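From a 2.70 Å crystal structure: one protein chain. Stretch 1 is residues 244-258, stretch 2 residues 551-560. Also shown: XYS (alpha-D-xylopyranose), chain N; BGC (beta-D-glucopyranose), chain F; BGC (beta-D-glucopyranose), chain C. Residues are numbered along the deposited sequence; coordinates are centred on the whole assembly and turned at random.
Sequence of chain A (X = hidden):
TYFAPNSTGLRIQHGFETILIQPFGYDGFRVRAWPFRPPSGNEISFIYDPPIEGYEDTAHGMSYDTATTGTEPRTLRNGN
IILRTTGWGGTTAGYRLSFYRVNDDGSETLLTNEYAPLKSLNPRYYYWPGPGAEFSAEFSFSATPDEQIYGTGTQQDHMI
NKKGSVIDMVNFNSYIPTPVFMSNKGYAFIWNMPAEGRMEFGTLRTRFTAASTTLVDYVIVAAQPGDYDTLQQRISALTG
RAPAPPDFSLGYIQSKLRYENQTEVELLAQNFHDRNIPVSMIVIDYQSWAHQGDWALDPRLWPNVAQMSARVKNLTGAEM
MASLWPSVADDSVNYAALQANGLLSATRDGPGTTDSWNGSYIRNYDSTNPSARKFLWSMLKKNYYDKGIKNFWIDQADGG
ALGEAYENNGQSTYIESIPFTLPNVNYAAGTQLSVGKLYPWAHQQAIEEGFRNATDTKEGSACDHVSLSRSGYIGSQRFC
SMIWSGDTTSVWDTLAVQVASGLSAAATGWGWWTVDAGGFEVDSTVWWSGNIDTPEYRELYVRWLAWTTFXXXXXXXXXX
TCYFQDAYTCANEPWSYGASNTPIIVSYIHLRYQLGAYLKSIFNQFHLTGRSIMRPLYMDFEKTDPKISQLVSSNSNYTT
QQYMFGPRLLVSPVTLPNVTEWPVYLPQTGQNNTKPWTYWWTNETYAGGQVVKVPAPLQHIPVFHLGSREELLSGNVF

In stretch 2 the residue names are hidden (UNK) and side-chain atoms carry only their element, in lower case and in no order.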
# COMPACT_ATOMS: atom_id res chain seq x y z
N ALA A 244 -28.80 30.49 -19.19
CA ALA A 244 -29.51 31.61 -18.61
C ALA A 244 -30.52 31.11 -17.58
O ALA A 244 -31.23 30.14 -17.83
CB ALA A 244 -30.24 32.42 -19.69
N PRO A 245 -30.60 31.77 -16.42
CA PRO A 245 -31.47 31.26 -15.36
C PRO A 245 -32.94 31.54 -15.69
O PRO A 245 -33.25 32.48 -16.43
CB PRO A 245 -31.02 32.05 -14.12
CG PRO A 245 -30.54 33.34 -14.69
CD PRO A 245 -29.89 32.99 -16.01
N PRO A 246 -33.85 30.73 -15.16
CA PRO A 246 -35.28 31.06 -15.31
C PRO A 246 -35.61 32.32 -14.54
O PRO A 246 -35.06 32.59 -13.47
CB PRO A 246 -35.98 29.84 -14.72
CG PRO A 246 -35.00 29.26 -13.77
CD PRO A 246 -33.64 29.51 -14.36
N ASP A 247 -36.53 33.12 -15.11
CA ASP A 247 -36.80 34.45 -14.57
C ASP A 247 -37.30 34.39 -13.13
O ASP A 247 -36.98 35.27 -12.33
CB ASP A 247 -37.80 35.18 -15.45
CG ASP A 247 -37.23 35.56 -16.80
OD1 ASP A 247 -35.99 35.75 -16.90
OD2 ASP A 247 -38.01 35.68 -17.77
N PHE A 248 -38.07 33.35 -12.78
CA PHE A 248 -38.64 33.29 -11.44
C PHE A 248 -37.57 33.13 -10.37
O PHE A 248 -37.75 33.61 -9.25
CB PHE A 248 -39.66 32.14 -11.35
CG PHE A 248 -39.03 30.79 -11.14
CD1 PHE A 248 -38.54 30.06 -12.20
CD2 PHE A 248 -38.95 30.25 -9.86
CE1 PHE A 248 -37.97 28.82 -12.01
CE2 PHE A 248 -38.38 29.01 -9.66
CZ PHE A 248 -37.89 28.29 -10.73
N SER A 249 -36.45 32.49 -10.70
CA SER A 249 -35.39 32.27 -9.72
C SER A 249 -34.69 33.55 -9.29
O SER A 249 -33.96 33.53 -8.30
CB SER A 249 -34.36 31.28 -10.28
OG SER A 249 -33.74 31.80 -11.45
N LEU A 250 -34.90 34.66 -10.00
CA LEU A 250 -34.27 35.92 -9.64
C LEU A 250 -35.03 36.70 -8.58
O LEU A 250 -34.61 37.80 -8.21
CB LEU A 250 -34.11 36.79 -10.89
CG LEU A 250 -33.32 36.16 -12.05
CD1 LEU A 250 -33.31 37.09 -13.25
CD2 LEU A 250 -31.90 35.84 -11.60
N GLY A 251 -36.13 36.15 -8.07
CA GLY A 251 -36.95 36.83 -7.08
C GLY A 251 -36.57 36.50 -5.66
O GLY A 251 -35.40 36.27 -5.34
N TYR A 252 -37.57 36.50 -4.79
CA TYR A 252 -37.37 36.22 -3.37
C TYR A 252 -37.60 34.75 -3.09
O TYR A 252 -38.66 34.20 -3.42
CB TYR A 252 -38.31 37.09 -2.53
CG TYR A 252 -38.24 36.81 -1.04
CD1 TYR A 252 -37.16 37.23 -0.28
CD2 TYR A 252 -39.28 36.15 -0.40
CE1 TYR A 252 -37.10 36.99 1.08
CE2 TYR A 252 -39.23 35.90 0.96
CZ TYR A 252 -38.14 36.32 1.69
OH TYR A 252 -38.10 36.07 3.05
N ILE A 253 -36.61 34.10 -2.47
CA ILE A 253 -36.65 32.67 -2.20
C ILE A 253 -36.82 32.49 -0.69
O ILE A 253 -35.93 32.82 0.09
CB ILE A 253 -35.39 31.97 -2.71
CG1 ILE A 253 -35.29 32.09 -4.23
CG2 ILE A 253 -35.39 30.50 -2.29
CD1 ILE A 253 -33.92 31.82 -4.78
N GLN A 254 -37.97 31.95 -0.30
CA GLN A 254 -38.29 31.71 1.10
C GLN A 254 -37.91 30.28 1.49
O GLN A 254 -38.26 29.33 0.78
CB GLN A 254 -39.78 31.94 1.36
CG GLN A 254 -40.20 31.72 2.81
CD GLN A 254 -39.56 32.72 3.75
OE1 GLN A 254 -39.45 33.91 3.44
NE2 GLN A 254 -39.14 32.24 4.92
N SER A 255 -37.20 30.14 2.60
CA SER A 255 -36.79 28.83 3.07
C SER A 255 -36.46 28.92 4.56
O SER A 255 -36.23 30.01 5.09
CB SER A 255 -35.58 28.30 2.30
OG SER A 255 -35.13 27.07 2.83
N LYS A 256 -36.45 27.77 5.21
CA LYS A 256 -36.04 27.65 6.60
C LYS A 256 -35.91 26.17 6.93
O LYS A 256 -36.25 25.30 6.12
CB LYS A 256 -37.02 28.33 7.56
CG LYS A 256 -38.29 27.54 7.82
CD LYS A 256 -39.00 28.05 9.06
CE LYS A 256 -40.08 27.09 9.51
NZ LYS A 256 -40.62 27.46 10.85
N LEU A 257 -35.43 25.90 8.14
CA LEU A 257 -35.38 24.54 8.68
C LEU A 257 -36.38 24.49 9.84
O LEU A 257 -36.07 24.94 10.94
CB LEU A 257 -33.96 24.19 9.13
CG LEU A 257 -33.58 22.73 9.43
CD1 LEU A 257 -32.09 22.62 9.67
CD2 LEU A 257 -34.34 22.13 10.61
N ARG A 258 -37.56 23.93 9.59
CA ARG A 258 -38.01 23.45 8.28
C ARG A 258 -39.53 23.46 8.24
O ARG A 258 -40.18 23.42 9.29
CB ARG A 258 -37.49 22.03 8.01
CG ARG A 258 -37.93 20.98 9.02
CD ARG A 258 -37.25 19.65 8.76
NE ARG A 258 -37.69 18.61 9.69
CZ ARG A 258 -38.69 17.77 9.46
NH1 ARG A 258 -39.38 17.84 8.33
NH2 ARG A 258 -39.01 16.86 10.37
N UNK A 551 -27.02 40.02 -4.37
CA UNK A 551 -26.31 38.78 -4.60
C UNK A 551 -26.93 38.08 -5.80
O UNK A 551 -28.07 38.39 -6.18
c UNK A 551 -24.01 38.19 -2.63
c UNK A 551 -25.70 37.28 -1.03
c UNK A 551 -25.47 38.22 -2.20
c UNK A 551 -26.37 37.85 -3.37
N UNK A 552 -26.21 37.16 -6.44
CA UNK A 552 -26.77 36.48 -7.62
C UNK A 552 -28.13 35.86 -7.38
O UNK A 552 -28.97 35.85 -8.29
c UNK A 552 -24.43 36.05 -7.48
c UNK A 552 -24.79 36.79 -6.22
c UNK A 552 -25.70 35.43 -7.95
N UNK A 553 -28.38 35.35 -6.18
CA UNK A 553 -29.69 34.83 -5.81
C UNK A 553 -30.01 35.27 -4.39
O UNK A 553 -29.18 35.13 -3.49
c UNK A 553 -30.74 32.21 -9.41
c UNK A 553 -29.75 33.30 -5.92
c UNK A 553 -29.51 31.88 -9.96
c UNK A 553 -28.36 32.01 -9.20
c UNK A 553 -28.44 32.46 -7.90
c UNK A 553 -29.66 32.80 -7.34
c UNK A 553 -30.81 32.67 -8.11
N UNK A 554 -31.21 35.81 -4.20
CA UNK A 554 -31.66 36.28 -2.90
C UNK A 554 -32.48 35.17 -2.25
O UNK A 554 -33.59 34.86 -2.69
c UNK A 554 -34.25 40.01 -0.16
c UNK A 554 -32.48 37.56 -3.03
s UNK A 554 -34.12 39.46 -1.85
c UNK A 554 -32.83 38.21 -1.70
N UNK A 555 -31.93 34.56 -1.20
CA UNK A 555 -32.60 33.46 -0.51
C UNK A 555 -32.32 33.55 0.98
O UNK A 555 -31.18 33.78 1.39
n UNK A 555 -31.68 28.58 0.30
n UNK A 555 -30.37 27.46 1.82
n UNK A 555 -29.50 29.21 0.62
c UNK A 555 -32.13 32.10 -1.05
c UNK A 555 -32.34 30.94 -0.09
c UNK A 555 -31.93 29.61 -0.71
c UNK A 555 -30.52 28.41 0.92
N UNK A 556 -33.36 33.38 1.78
CA UNK A 556 -33.25 33.32 3.23
C UNK A 556 -33.45 31.88 3.69
O UNK A 556 -34.24 31.13 3.11
c UNK A 556 -35.70 33.87 3.50
c UNK A 556 -34.27 34.24 3.90
o UNK A 556 -34.14 34.16 5.33
N UNK A 557 -32.71 31.51 4.74
CA UNK A 557 -32.73 30.15 5.26
C UNK A 557 -31.96 30.14 6.57
O UNK A 557 -31.10 30.99 6.80
n UNK A 557 -33.18 27.01 5.10
c UNK A 557 -32.12 29.15 4.27
n UNK A 557 -31.49 25.75 5.50
c UNK A 557 -32.81 25.82 5.53
c UNK A 557 -30.99 26.94 5.04
c UNK A 557 -32.05 27.75 4.78
N UNK A 558 -32.28 29.18 7.42
CA UNK A 558 -31.56 29.02 8.67
C UNK A 558 -32.35 28.20 9.66
O UNK A 558 -33.53 27.90 9.47
N UNK A 559 -31.67 27.84 10.74
CA UNK A 559 -32.26 27.11 11.86
C UNK A 559 -32.30 28.09 13.04
O UNK A 559 -31.34 28.22 13.79
o UNK A 559 -32.13 25.08 13.19
c UNK A 559 -31.47 25.85 12.19
N UNK A 560 -33.43 28.77 13.18
CA UNK A 560 -33.56 29.84 14.17
C UNK A 560 -33.99 29.28 15.52
O UNK A 560 -34.52 28.18 15.64
c UNK A 560 -31.93 32.55 10.15
c UNK A 560 -34.34 31.41 12.30
n UNK A 560 -31.03 31.67 10.58
n UNK A 560 -32.94 32.91 10.93
c UNK A 560 -34.59 30.87 13.70
n UNK A 560 -31.80 33.08 8.94
c UNK A 560 -33.17 32.38 12.27
C1 XYS N . -27.63 20.81 5.96
C2 XYS N . -27.82 22.01 5.05
C3 XYS N . -28.91 22.89 5.62
C4 XYS N . -30.16 22.06 5.85
C5 XYS N . -29.80 20.84 6.68
O1 XYS N . -27.28 21.26 7.25
O2 XYS N . -26.61 22.73 4.97
O3 XYS N . -29.20 23.93 4.71
O4 XYS N . -31.10 22.84 6.55
O5 XYS N . -28.82 20.07 6.01
C2 BGC F . -29.15 22.51 13.24
C3 BGC F . -28.39 21.32 12.78
C4 BGC F . -26.96 21.35 13.33
C5 BGC F . -26.98 21.56 14.81
C6 BGC F . -25.55 21.67 15.33
C1 BGC F . -29.05 22.58 14.75
O2 BGC F . -30.53 22.41 12.85
O3 BGC F . -28.36 21.30 11.40
O4 BGC F . -26.32 20.12 13.06
O5 BGC F . -27.68 22.75 15.11
O6 BGC F . -25.57 21.74 16.74
C2 BGC C . -29.23 24.73 18.87
C3 BGC C . -28.85 24.52 17.45
C4 BGC C . -29.96 23.76 16.71
C5 BGC C . -31.28 24.45 16.92
C6 BGC C . -32.38 23.67 16.21
C1 BGC C . -30.59 25.38 18.93
O1 BGC C . -30.95 25.61 20.25
O2 BGC C . -28.25 25.58 19.51
O3 BGC C . -27.67 23.79 17.40
O4 BGC C . -29.68 23.72 15.33
O5 BGC C . -31.56 24.52 18.31
O6 BGC C . -33.09 22.90 17.15
O HOH W 1 -33.09 35.42 -6.40
O HOH W 2 -33.06 26.43 0.71

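Position 551 has four side-chain carbons, forked at the second. None comes near stretch 1. The fork after a CH2 makes it Leu-551.

Position 552 has three carbons that close a ring onto its own backbone N. Its CA-to-CB bond points away from stretch 1, and its backbone O lies 4.4 Å from CD2 of Leu-250. It is Pro-552.

Position 553 carries one carbon and then a six-carbon ring with no heteroatom. The ring edge meets O of Ser-249 and CB of Pro-245, and CD2 of Leu-250 is also near. It is Phe-553. O of Ser-249 is 3.3 Å from CD1, CB of Pro-245 4.4 Å from CZ, and CD2 of Leu-250 4.4 Å from CE1.

Position 554 is an unbranched chain of two carbons, a sulfur and a terminal carbon. The chain is extended, and its last carbon reaches the edge of the Tyr-252 ring. Only methionine fits: Met-554. Its CE is 4.0 Å from CD1 of Tyr-252.

Position 555 has three carbons, a nitrogen, and a carbon bearing two more nitrogens. Its CB packs 3.7 Å from CB of Ile-253. The group at the end is a guanidinium, hence Arg-555. Its NE donates to water 2, with 2.6 Å between NE and the water O; the same water bonds OG of Ser-255.

Position 556 has a CB carrying one oxygen and one carbon. The carbon touches OH of Tyr-252. It is Thr-556. The methyl CG2 sits 3.3 Å from OH of Tyr-252, which in turn donates to OE1 of Gln-254.

Position 557 has one carbon and a five-membered ring of three carbons and two nitrogens. One ring nitrogen lies near OG of Ser-255. It is His-557. ND1 is 3.0 Å from OG of Ser-255. NE2 hydrogen-bonds O3 and O4 of the xylose.

Position 558 has no side-chain atoms and is Gly-558. A CB here would be jammed against the preceding carbonyl O and would clash with a side-chain nitrogen of position 560.

Position 559 has one carbon and one oxygen. Its CB is 4.1 Å from CD1 of Leu-257. It is Ser-559. Its OG hydrogen-bonds O2 of the chain F glucose.

Position 560 has three carbons, a nitrogen, and a carbon bearing two more nitrogens. None touches stretch 1. It is Arg-560. Its NH2 makes a weak bond to O of His-557.

The two stretches run parallel. Ile-253 N donates to Met-554 O, and Thr-556 N to Ile-253 O, both at 3.1 Å, so Ile-253 is held through both its backbone polar groups. Farther on, Leu-257 N donates to Gly-558 O at 3.1 Å. Water 1 links O of Ser-249 and O of Gly-251 to N of Met-554. Side-chain packing completes the contact, which buries 759 Å².

Stretch 2 551-560: LPFMRTHGSR
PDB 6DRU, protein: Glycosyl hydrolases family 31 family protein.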